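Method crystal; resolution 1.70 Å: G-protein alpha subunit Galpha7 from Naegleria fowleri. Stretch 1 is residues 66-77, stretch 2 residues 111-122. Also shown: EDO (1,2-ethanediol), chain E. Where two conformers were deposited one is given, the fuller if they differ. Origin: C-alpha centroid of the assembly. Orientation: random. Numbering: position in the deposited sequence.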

# COMPACT_ATOMS: atom_id res chain seq x y z
N SER A 66 -24.35 8.98 0.07
CA SER A 66 -24.59 8.16 -1.11
C SER A 66 -25.49 6.97 -0.79
O SER A 66 -26.32 6.57 -1.61
CB SER A 66 -23.26 7.64 -1.68
OG SER A 66 -22.39 8.70 -2.03
N LEU A 67 -25.31 6.38 0.39
CA LEU A 67 -26.10 5.23 0.81
C LEU A 67 -27.47 5.62 1.37
O LEU A 67 -28.25 4.73 1.71
CB LEU A 67 -25.33 4.43 1.87
CG LEU A 67 -24.03 3.76 1.41
CD1 LEU A 67 -23.30 3.18 2.62
CD2 LEU A 67 -24.33 2.69 0.37
N ASN A 68 -27.77 6.92 1.45
CA ASN A 68 -29.04 7.40 2.00
C ASN A 68 -29.24 6.93 3.44
O ASN A 68 -30.33 6.49 3.82
CB ASN A 68 -30.22 6.99 1.11
CG ASN A 68 -31.49 7.74 1.44
OD1 ASN A 68 -31.46 8.78 2.10
ND2 ASN A 68 -32.63 7.22 0.99
N LEU A 69 -28.18 7.02 4.24
CA LEU A 69 -28.21 6.61 5.64
C LEU A 69 -28.18 7.83 6.54
O LEU A 69 -27.11 8.44 6.72
CB LEU A 69 -27.03 5.69 5.96
CG LEU A 69 -27.08 4.31 5.31
CD1 LEU A 69 -25.79 3.55 5.57
CD2 LEU A 69 -28.27 3.54 5.85
N PRO A 70 -29.30 8.24 7.12
CA PRO A 70 -29.30 9.43 7.97
C PRO A 70 -28.47 9.23 9.23
O PRO A 70 -28.43 8.14 9.81
CB PRO A 70 -30.78 9.65 8.30
CG PRO A 70 -31.52 8.89 7.25
CD PRO A 70 -30.66 7.72 6.90
N ILE A 71 -27.78 10.29 9.63
CA ILE A 71 -27.01 10.24 10.86
C ILE A 71 -27.97 10.29 12.05
O ILE A 71 -29.03 10.93 12.01
CB ILE A 71 -25.98 11.38 10.85
CG1 ILE A 71 -24.83 10.98 9.92
CG2 ILE A 71 -25.50 11.71 12.25
CD1 ILE A 71 -23.87 12.12 9.56
N SER A 72 -27.61 9.56 13.11
CA SER A 72 -28.57 9.26 14.18
C SER A 72 -29.05 10.49 14.94
O SER A 72 -30.19 10.51 15.40
CB SER A 72 -27.96 8.26 15.16
OG SER A 72 -26.92 8.85 15.91
N THR A 73 -28.19 11.50 15.12
CA THR A 73 -28.52 12.64 15.98
C THR A 73 -28.11 13.93 15.29
O THR A 73 -27.23 13.95 14.43
CB THR A 73 -27.80 12.58 17.34
OG1 THR A 73 -26.39 12.62 17.13
CG2 THR A 73 -28.15 11.30 18.10
N GLU A 74 -28.78 15.02 15.68
CA GLU A 74 -28.40 16.33 15.17
C GLU A 74 -26.98 16.69 15.59
O GLU A 74 -26.24 17.32 14.83
CB GLU A 74 -29.38 17.40 15.65
CG GLU A 74 -29.03 18.80 15.15
CD GLU A 74 -29.20 18.96 13.64
OE1 GLU A 74 -29.82 18.08 13.00
OE2 GLU A 74 -28.71 19.97 13.09
N GLU A 75 -26.59 16.29 16.80
CA GLU A 75 -25.22 16.55 17.24
C GLU A 75 -24.19 15.91 16.31
O GLU A 75 -23.22 16.56 15.90
CB GLU A 75 -25.03 16.04 18.67
CG GLU A 75 -23.63 16.20 19.19
CD GLU A 75 -23.40 15.49 20.51
OE1 GLU A 75 -24.34 15.44 21.34
OE2 GLU A 75 -22.29 14.97 20.72
N ASN A 76 -24.38 14.63 15.96
CA ASN A 76 -23.43 13.99 15.04
C ASN A 76 -23.57 14.52 13.61
O ASN A 76 -22.59 14.51 12.85
CB ASN A 76 -23.60 12.47 15.06
CG ASN A 76 -22.84 11.82 16.18
OD1 ASN A 76 -22.15 12.50 16.95
ND2 ASN A 76 -22.97 10.51 16.31
N ARG A 77 -24.76 14.98 13.23
CA ARG A 77 -24.91 15.57 11.91
C ARG A 77 -24.11 16.87 11.81
O ARG A 77 -23.44 17.12 10.80
CB ARG A 77 -26.38 15.84 11.59
CG ARG A 77 -26.62 16.03 10.09
CD ARG A 77 -27.97 16.65 9.80
NE ARG A 77 -28.13 17.93 10.47
CZ ARG A 77 -27.60 19.07 10.04
NH1 ARG A 77 -26.88 19.09 8.92
NH2 ARG A 77 -27.80 20.20 10.72
C1 EDO E . -30.38 14.39 12.20
O1 EDO E . -30.90 15.66 12.63
C2 EDO E . -30.84 13.31 13.18
O2 EDO E . -32.27 13.24 13.18
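Stretch 2 111-122: KEPAILQAMARR

How do the two backbones run past each other? Stretch 2 is mostly helix, beginning at Pro113, with Glu112 at its N-cap. Stretch 1 leaves a helix at Asn68, whose positive phi belongs to a Schellman motif, then runs as an irregular segment to Thr73, the N-cap of a second helix that begins at Glu74. The register falls as the numbering rises: Leu67 CA lies 7.5 Å from Ala118 CA, Ile71 CA 5.6 Å from Ala114 CA, and Ser72 CA 7.0 Å from Glu112 CA. The linker therefore runs antiparallel to the helix axis, and the small side chain of Ala114 lies where the approach is tightest. Together the stretches bury 465 Å².

What anchors the start of the stretch 2 helix to stretch 1? The carboxylate of Glu112 does, with chi1 in t and chi2 in p. Its OE2 accepts from Ser72 N at 2.8 Å, while Ser72 N also makes a weak bond of 3.4 Å to Glu112 OE1. The hydroxyl Ser72 OG donates to Glu112 OE1 at 2.8 Å, and Asn76 ND2 reaches the same Glu112 OE1 at 3.0 Å in a nearly straight bond. Glu112 OE2 also caps its own helix, accepting from Ala114 N at 3.2 Å, so one side chain both closes the helix start and holds stretch 1. A water completes the site, donating to Glu112 OE2 at 2.8 Å and to Pro70 O at 2.9 Å.

What fills the space further along the helix? Here the contact becomes largely apolar. Ala114 CB lies 4.1 Å from Leu69 CB and 4.3 Å from Ile71 CG1, and the backbone comes closer still, with Pro70 O 3.7 Å from Ala114 CB. About one turn on, Leu69 CD1 packs 3.6 Å from Gln117 CB, the aliphatic base of a polar side chain. Leu67 then covers Ala118, its CD1 3.8 Å from Ala118 CA and 4.1 Å from Ala118 CB.

How does the contact end beyond the helix? Arg121 points its CA-to-CB bond toward stretch 1, and Leu67 CD2 sits over one face of its guanidinium, 3.4 Å from Arg121 NH1. A guanidinium face is poor in hydrogen-bonding capacity, so a methyl group can rest there without blocking the N-H groups, which point outward in the plane. Arg121 NE and NH2 find their hydrogen bonds just outside the two stretches.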

# COMPACT_ATOMS: atom_id res chain seq x y z
N LYS A 111 -18.18 6.27 16.17
CA LYS A 111 -19.21 5.48 16.84
C LYS A 111 -20.58 5.57 16.16
O LYS A 111 -21.49 4.82 16.54
CB LYS A 111 -19.36 5.92 18.30
CG LYS A 111 -18.06 5.94 19.10
CD LYS A 111 -18.31 6.54 20.48
CE LYS A 111 -17.05 7.16 21.08
NZ LYS A 111 -17.36 8.01 22.29
N GLU A 112 -20.74 6.46 15.18
CA GLU A 112 -22.05 6.72 14.59
C GLU A 112 -22.48 5.54 13.71
O GLU A 112 -21.73 5.12 12.83
CB GLU A 112 -21.99 8.02 13.78
CG GLU A 112 -23.08 8.20 12.74
CD GLU A 112 -24.46 8.30 13.35
OE1 GLU A 112 -24.58 8.87 14.46
OE2 GLU A 112 -25.42 7.79 12.74
N PRO A 113 -23.67 4.98 13.93
CA PRO A 113 -24.06 3.79 13.16
C PRO A 113 -24.06 3.99 11.65
O PRO A 113 -23.66 3.08 10.92
CB PRO A 113 -25.47 3.46 13.69
CG PRO A 113 -25.89 4.65 14.51
CD PRO A 113 -24.62 5.28 15.01
N ALA A 114 -24.47 5.17 11.16
CA ALA A 114 -24.43 5.39 9.72
C ALA A 114 -23.00 5.30 9.19
O ALA A 114 -22.76 4.72 8.12
CB ALA A 114 -25.03 6.75 9.36
N ILE A 115 -22.05 5.89 9.92
CA ILE A 115 -20.64 5.82 9.54
C ILE A 115 -20.17 4.37 9.50
O ILE A 115 -19.47 3.95 8.57
CB ILE A 115 -19.80 6.66 10.53
CG1 ILE A 115 -20.13 8.13 10.36
CG2 ILE A 115 -18.30 6.39 10.35
CD1 ILE A 115 -19.65 8.73 9.00
N LEU A 116 -20.53 3.59 10.52
CA LEU A 116 -20.07 2.20 10.57
C LEU A 116 -20.73 1.35 9.49
O LEU A 116 -20.11 0.39 9.00
CB LEU A 116 -20.31 1.62 11.98
CG LEU A 116 -19.39 2.20 13.06
CD1 LEU A 116 -19.70 1.68 14.47
CD2 LEU A 116 -17.91 1.98 12.71
N GLN A 117 -21.95 1.68 9.10
CA GLN A 117 -22.58 0.98 7.97
C GLN A 117 -21.82 1.28 6.68
O GLN A 117 -21.63 0.39 5.84
CB GLN A 117 -24.05 1.40 7.84
CG GLN A 117 -25.00 0.80 8.90
CD GLN A 117 -25.30 -0.68 8.66
OE1 GLN A 117 -25.15 -1.19 7.55
NE2 GLN A 117 -25.71 -1.37 9.72
N ALA A 118 -21.41 2.53 6.50
CA ALA A 118 -20.60 2.87 5.34
C ALA A 118 -19.27 2.14 5.39
O ALA A 118 -18.78 1.63 4.37
CB ALA A 118 -20.38 4.38 5.28
N MET A 119 -18.66 2.06 6.58
CA MET A 119 -17.39 1.37 6.73
C MET A 119 -17.51 -0.12 6.41
O MET A 119 -16.56 -0.72 5.88
CB MET A 119 -16.83 1.57 8.15
CG MET A 119 -15.41 1.08 8.33
SD MET A 119 -14.29 2.03 7.27
CE MET A 119 -12.72 1.40 7.75
N ALA A 120 -18.65 -0.74 6.72
CA ALA A 120 -18.85 -2.14 6.36
C ALA A 120 -18.85 -2.34 4.85
O ALA A 120 -18.57 -3.44 4.37
CB ALA A 120 -20.17 -2.66 6.96
N ARG A 121 -19.15 -1.29 4.10
CA ARG A 121 -19.12 -1.32 2.65
C ARG A 121 -17.90 -0.57 2.10
O ARG A 121 -17.94 -0.02 1.00
CB ARG A 121 -20.42 -0.74 2.10
CG ARG A 121 -21.61 -1.65 2.41
CD ARG A 121 -22.93 -1.05 1.97
NE ARG A 121 -23.03 -0.99 0.52
CZ ARG A 121 -24.16 -0.74 -0.14
NH1 ARG A 121 -25.30 -0.54 0.52
NH2 ARG A 121 -24.14 -0.70 -1.47
N ARG A 122 -16.79 -0.59 2.85
CA ARG A 122 -15.67 0.30 2.52
C ARG A 122 -15.03 -0.03 1.18
O ARG A 122 -14.42 0.86 0.57
CB ARG A 122 -14.63 0.24 3.63
CG ARG A 122 -14.10 -1.12 3.93
CD ARG A 122 -13.26 -1.03 5.20
NE ARG A 122 -12.81 -2.32 5.69
CZ ARG A 122 -13.47 -3.06 6.57
NH1 ARG A 122 -14.64 -2.65 7.05
NH2 ARG A 122 -12.97 -4.23 6.97
O HOH W 1 -27.73 6.32 11.97